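Local coordinates for protein yahD a copper inducible hydrolase (Lactococcus lactis subsp. lactis, PDB 3OG9) that is induced by copper and probably acts as a hydrolase of the alpha/beta fold, holding D-malate in its pocket in this crystal, at residues L21-E29 with R49-Y60. Residues are numbered along the deposited sequence; the frame is centred on the assembly and turned at random.
With MLT (D-malate), chain C.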
loop_
_atom_site.group_PDB
_atom_site.type_symbol
_atom_site.label_atom_id
_atom_site.label_comp_id
_atom_site.label_asym_id
_atom_site.label_seq_id
_atom_site.Cartn_x
_atom_site.Cartn_y
_atom_site.Cartn_z
ATOM N N LEU A 21 3.461 -0.609 -6.980
ATOM C CA LEU A 21 2.594 0.550 -6.784
ATOM C C LEU A 21 1.138 0.144 -6.764
ATOM O O LEU A 21 0.695 -0.641 -7.612
ATOM C CB LEU A 21 2.799 1.591 -7.917
ATOM C CG LEU A 21 4.230 1.932 -8.281
ATOM C CD1 LEU A 21 4.207 3.068 -9.302
ATOM C CD2 LEU A 21 5.137 2.253 -7.034
ATOM N N LEU A 22 0.402 0.708 -5.810
ATOM C CA LEU A 22 -1.005 0.406 -5.652
ATOM C C LEU A 22 -1.748 1.717 -5.545
ATOM O O LEU A 22 -1.434 2.549 -4.699
ATOM C CB LEU A 22 -1.221 -0.495 -4.430
ATOM C CG LEU A 22 -0.445 -1.821 -4.474
ATOM C CD1 LEU A 22 -0.464 -2.493 -3.136
ATOM C CD2 LEU A 22 -1.048 -2.745 -5.556
ATOM N N HIS A 23 -2.711 1.892 -6.443
ATOM C CA HIS A 23 -3.462 3.165 -6.614
ATOM C C HIS A 23 -4.600 3.385 -5.609
ATOM O O HIS A 23 -5.003 2.454 -4.903
ATOM C CB HIS A 23 -4.013 3.250 -8.065
ATOM C CG HIS A 23 -4.988 2.157 -8.418
ATOM N ND1 HIS A 23 -6.287 2.134 -7.949
ATOM C CD2 HIS A 23 -4.847 1.043 -9.173
ATOM C CE1 HIS A 23 -6.903 1.059 -8.408
ATOM N NE2 HIS A 23 -6.056 0.387 -9.161
ATOM N N SER A 24 -5.106 4.623 -5.536
ATOM C CA SER A 24 -6.254 4.933 -4.688
ATOM C C SER A 24 -7.540 4.571 -5.411
ATOM O O SER A 24 -7.524 4.189 -6.568
ATOM C CB SER A 24 -6.293 6.446 -4.378
ATOM O OG SER A 24 -6.429 7.153 -5.612
ATOM N N THR A 25 -8.675 4.753 -4.732
ATOM C CA THR A 25 -9.969 4.549 -5.371
ATOM C C THR A 25 -10.085 5.484 -6.543
ATOM O O THR A 25 -9.839 6.692 -6.423
ATOM C CB THR A 25 -11.119 4.815 -4.378
ATOM O OG1 THR A 25 -11.033 3.886 -3.294
ATOM C CG2 THR A 25 -12.487 4.637 -5.050
ATOM N N GLY A 26 -10.455 4.922 -7.682
ATOM C CA GLY A 26 -10.618 5.698 -8.897
ATOM C C GLY A 26 -9.313 5.892 -9.648
ATOM O O GLY A 26 -9.324 6.473 -10.721
ATOM N N GLY A 27 -8.184 5.452 -9.075
ATOM C CA GLY A 27 -6.909 5.522 -9.760
ATOM C C GLY A 27 -6.734 4.379 -10.729
ATOM O O GLY A 27 -7.660 3.573 -10.944
ATOM N N ASP A 28 -5.565 4.314 -11.350
ATOM C CA ASP A 28 -5.229 3.189 -12.198
ATOM C C ASP A 28 -3.733 2.877 -12.108
ATOM O O ASP A 28 -3.013 3.485 -11.328
ATOM C CB ASP A 28 -5.685 3.437 -13.655
ATOM C CG ASP A 28 -4.926 4.573 -14.336
ATOM O OD1 ASP A 28 -3.782 4.930 -13.926
ATOM O OD2 ASP A 28 -5.476 5.112 -15.325
ATOM N N GLU A 29 -3.276 1.954 -12.945
ATOM C CA GLU A 29 -1.879 1.509 -12.908
ATOM C C GLU A 29 -0.840 2.615 -13.209
ATOM O O GLU A 29 0.336 2.447 -12.885
ATOM C CB GLU A 29 -1.667 0.249 -13.782
ATOM C CG GLU A 29 -1.838 0.449 -15.257
ATOM C CD GLU A 29 -3.281 0.402 -15.713
ATOM O OE1 GLU A 29 -4.222 0.579 -14.888
ATOM O OE2 GLU A 29 -3.481 0.220 -16.935
ATOM N N ARG A 49 -3.251 -2.734 -11.509
ATOM C CA ARG A 49 -4.590 -2.174 -11.308
ATOM C C ARG A 49 -5.465 -3.123 -10.487
ATOM O O ARG A 49 -5.411 -4.325 -10.668
ATOM C CB ARG A 49 -5.287 -1.896 -12.655
ATOM C CG ARG A 49 -6.554 -0.992 -12.542
ATOM C CD ARG A 49 -7.423 -1.112 -13.777
ATOM N NE ARG A 49 -6.742 -0.577 -14.952
ATOM C CZ ARG A 49 -7.280 -0.473 -16.164
ATOM N NH1 ARG A 49 -8.532 -0.863 -16.386
ATOM N NH2 ARG A 49 -6.564 0.035 -17.158
ATOM N N GLY A 50 -6.285 -2.569 -9.607
ATOM C CA GLY A 50 -7.277 -3.348 -8.878
ATOM C C GLY A 50 -8.292 -3.927 -9.862
ATOM O O GLY A 50 -8.538 -3.364 -10.935
ATOM N N ARG A 51 -8.888 -5.053 -9.493
ATOM C CA ARG A 51 -9.806 -5.778 -10.380
ATOM C C ARG A 51 -11.269 -5.334 -10.238
ATOM O O ARG A 51 -12.095 -5.704 -11.067
ATOM C CB ARG A 51 -9.732 -7.264 -10.079
ATOM C CG ARG A 51 -8.460 -7.911 -10.546
ATOM C CD ARG A 51 -8.688 -9.413 -10.757
ATOM N NE ARG A 51 -9.176 -10.089 -9.557
ATOM C CZ ARG A 51 -9.418 -11.393 -9.515
ATOM N NH1 ARG A 51 -9.187 -12.124 -10.597
ATOM N NH2 ARG A 51 -9.883 -11.961 -8.421
ATOM N N ILE A 52 -11.578 -4.565 -9.194
ATOM C CA ILE A 52 -12.935 -4.054 -8.924
ATOM C C ILE A 52 -13.227 -2.744 -9.673
ATOM O O ILE A 52 -12.448 -1.792 -9.598
ATOM C CB ILE A 52 -13.163 -3.897 -7.391
ATOM C CG1 ILE A 52 -12.855 -5.219 -6.639
ATOM C CG2 ILE A 52 -14.570 -3.384 -7.058
ATOM C CD1 ILE A 52 -13.571 -6.460 -7.168
ATOM N N ASN A 53 -14.390 -2.681 -10.328
ATOM C CA ASN A 53 -14.732 -1.549 -11.190
ATOM C C ASN A 53 -16.199 -1.063 -11.089
ATOM O O ASN A 53 -16.714 -0.437 -12.022
ATOM C CB ASN A 53 -14.377 -1.928 -12.631
ATOM C CG ASN A 53 -14.347 -0.747 -13.572
ATOM O OD1 ASN A 53 -13.913 0.361 -13.219
ATOM N ND2 ASN A 53 -14.788 -0.988 -14.803
ATOM N N GLU A 54 -16.848 -1.316 -9.950
ATOM C CA GLU A 54 -18.263 -0.990 -9.762
ATOM C C GLU A 54 -18.481 0.474 -10.090
ATOM O O GLU A 54 -17.831 1.362 -9.512
ATOM C CB GLU A 54 -18.746 -1.380 -8.359
ATOM C CG GLU A 54 -18.318 -2.805 -8.019
ATOM C CD GLU A 54 -19.118 -3.476 -6.931
ATOM O OE1 GLU A 54 -19.515 -4.633 -7.167
ATOM O OE2 GLU A 54 -19.334 -2.880 -5.851
ATOM N N GLN A 55 -19.345 0.682 -11.097
ATOM C CA GLN A 55 -19.658 1.991 -11.686
ATOM C C GLN A 55 -18.435 2.724 -12.249
ATOM O O GLN A 55 -18.331 3.957 -12.143
ATOM C CB GLN A 55 -20.448 2.863 -10.696
ATOM C CG GLN A 55 -21.738 2.179 -10.187
ATOM C CD GLN A 55 -22.593 3.070 -9.293
ATOM O OE1 GLN A 55 -22.087 3.759 -8.392
ATOM N NE2 GLN A 55 -23.914 3.033 -9.519
ATOM N N GLY A 56 -17.520 1.965 -12.853
ATOM C CA GLY A 56 -16.319 2.540 -13.466
ATOM C C GLY A 56 -15.296 3.172 -12.510
ATOM O O GLY A 56 -14.398 3.873 -12.962
ATOM N N VAL A 57 -15.429 2.935 -11.203
ATOM C CA VAL A 57 -14.414 3.374 -10.209
ATOM C C VAL A 57 -13.433 2.237 -9.877
ATOM O O VAL A 57 -13.829 1.264 -9.279
ATOM C CB VAL A 57 -15.111 3.849 -8.918
ATOM C CG1 VAL A 57 -14.115 4.357 -7.955
ATOM C CG2 VAL A 57 -16.152 4.963 -9.236
ATOM N N ASN A 58 -12.168 2.340 -10.273
ATOM C CA ASN A 58 -11.203 1.264 -9.997
ATOM C C ASN A 58 -10.949 1.144 -8.498
ATOM O O ASN A 58 -10.766 2.162 -7.837
ATOM C CB ASN A 58 -9.869 1.530 -10.721
ATOM C CG ASN A 58 -9.992 1.464 -12.223
ATOM O OD1 ASN A 58 -10.886 0.799 -12.759
ATOM N ND2 ASN A 58 -9.064 2.111 -12.919
ATOM N N ARG A 59 -10.923 -0.084 -7.982
ATOM C CA ARG A 59 -10.655 -0.365 -6.550
ATOM C C ARG A 59 -10.038 -1.750 -6.417
ATOM O O ARG A 59 -10.160 -2.577 -7.327
ATOM C CB ARG A 59 -11.957 -0.370 -5.721
ATOM C CG ARG A 59 -12.540 0.986 -5.348
ATOM C CD ARG A 59 -13.790 0.802 -4.469
ATOM N NE ARG A 59 -13.458 -0.064 -3.349
ATOM C CZ ARG A 59 -12.918 0.355 -2.204
ATOM N NH1 ARG A 59 -12.690 1.640 -1.993
ATOM N NH2 ARG A 59 -12.602 -0.523 -1.265
ATOM N N TYR A 60 -9.418 -2.025 -5.269
ATOM C CA TYR A 60 -8.861 -3.362 -5.006
ATOM C C TYR A 60 -9.819 -4.360 -4.386
ATOM O O TYR A 60 -9.582 -5.563 -4.463
ATOM C CB TYR A 60 -7.595 -3.270 -4.159
ATOM C CG TYR A 60 -6.461 -2.719 -4.960
ATOM C CD1 TYR A 60 -5.718 -3.540 -5.814
ATOM C CD2 TYR A 60 -6.177 -1.332 -4.930
ATOM C CE1 TYR A 60 -4.692 -3.005 -6.593
ATOM C CE2 TYR A 60 -5.141 -0.802 -5.705
ATOM C CZ TYR A 60 -4.405 -1.635 -6.507
ATOM O OH TYR A 60 -3.391 -1.103 -7.279
HETATM C C1 MLT C . -10.676 1.836 1.216
HETATM O O1 MLT C . -11.643 1.367 0.557
HETATM O O2 MLT C . -9.549 1.287 1.170
HETATM C C2 MLT C . -10.873 3.053 2.093
HETATM O O3 MLT C . -12.221 3.487 2.097
HETATM C C3 MLT C . -9.938 4.195 1.692
HETATM C C4 MLT C . -10.247 4.777 0.333
HETATM O O4 MLT C . -10.091 6.009 0.192
HETATM O O5 MLT C . -10.626 4.101 -0.659
HETATM O O HOH W 1 -11.597 4.475 -11.958
#
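His23 lies over the ring of Tyr60 in an offset stack, centroids 4.6 Å apart and planes 29° from parallel, with Tyr60 CE2 over the centre of the imidazole. The opposite face of the imidazole meets Gly27 O and Asp28 N near its rim. Both ring nitrogens are used: ND1 donates to Ser24 O, and His23 NE2 accepts an almost straight bond from Gly50 N at 3.0 Å. A chi1 of 62° sets CG between the backbone N and carbonyl carbon, which turns the imidazole in between the two loops. A leucine in place of His23 would probably leave Gly50 N without its acceptor and Tyr60 without its stacking partner. Tyr60 OH also accepts from His23 N, 3.2 Å away, and is hydrogen-bonded to Ile48 O.

At the other end, Arg49 and Glu29 form a salt bridge, gripped side-on: Arg49 NE to Glu29 OE1 at 2.8 Å and NH2 to OE2 at 3.1 Å.

Gly26 N, in the type II turn from Ser24 to Gly27, donates to Asn58 O at 2.8 Å, and Asn58 ND2 donates in turn to Gly27 O. The solvent side here is looser: a water links the carbonyls of exposed Gly26 and Gly56 to Asn58 N, its bond to Gly26 weak.

Toward the pocket, Val57 CG1 is packed tightly on Thr25 CG2, 3.3 Å away. Thr25 OG1 donates to malate O5. Arg59 NH1 and NH2 both donate to malate O1, each at 2.8 Å.

The loops leave the C-terminal ends of adjacent parallel strands 19-22 and 45-48 in the central sheet of an alpha/beta hydrolase, lining the malate pocket through Thr25 and Arg59; helix 111-121 abuts them, Asn111 against Thr25 and Arg59, Val115 against Tyr60.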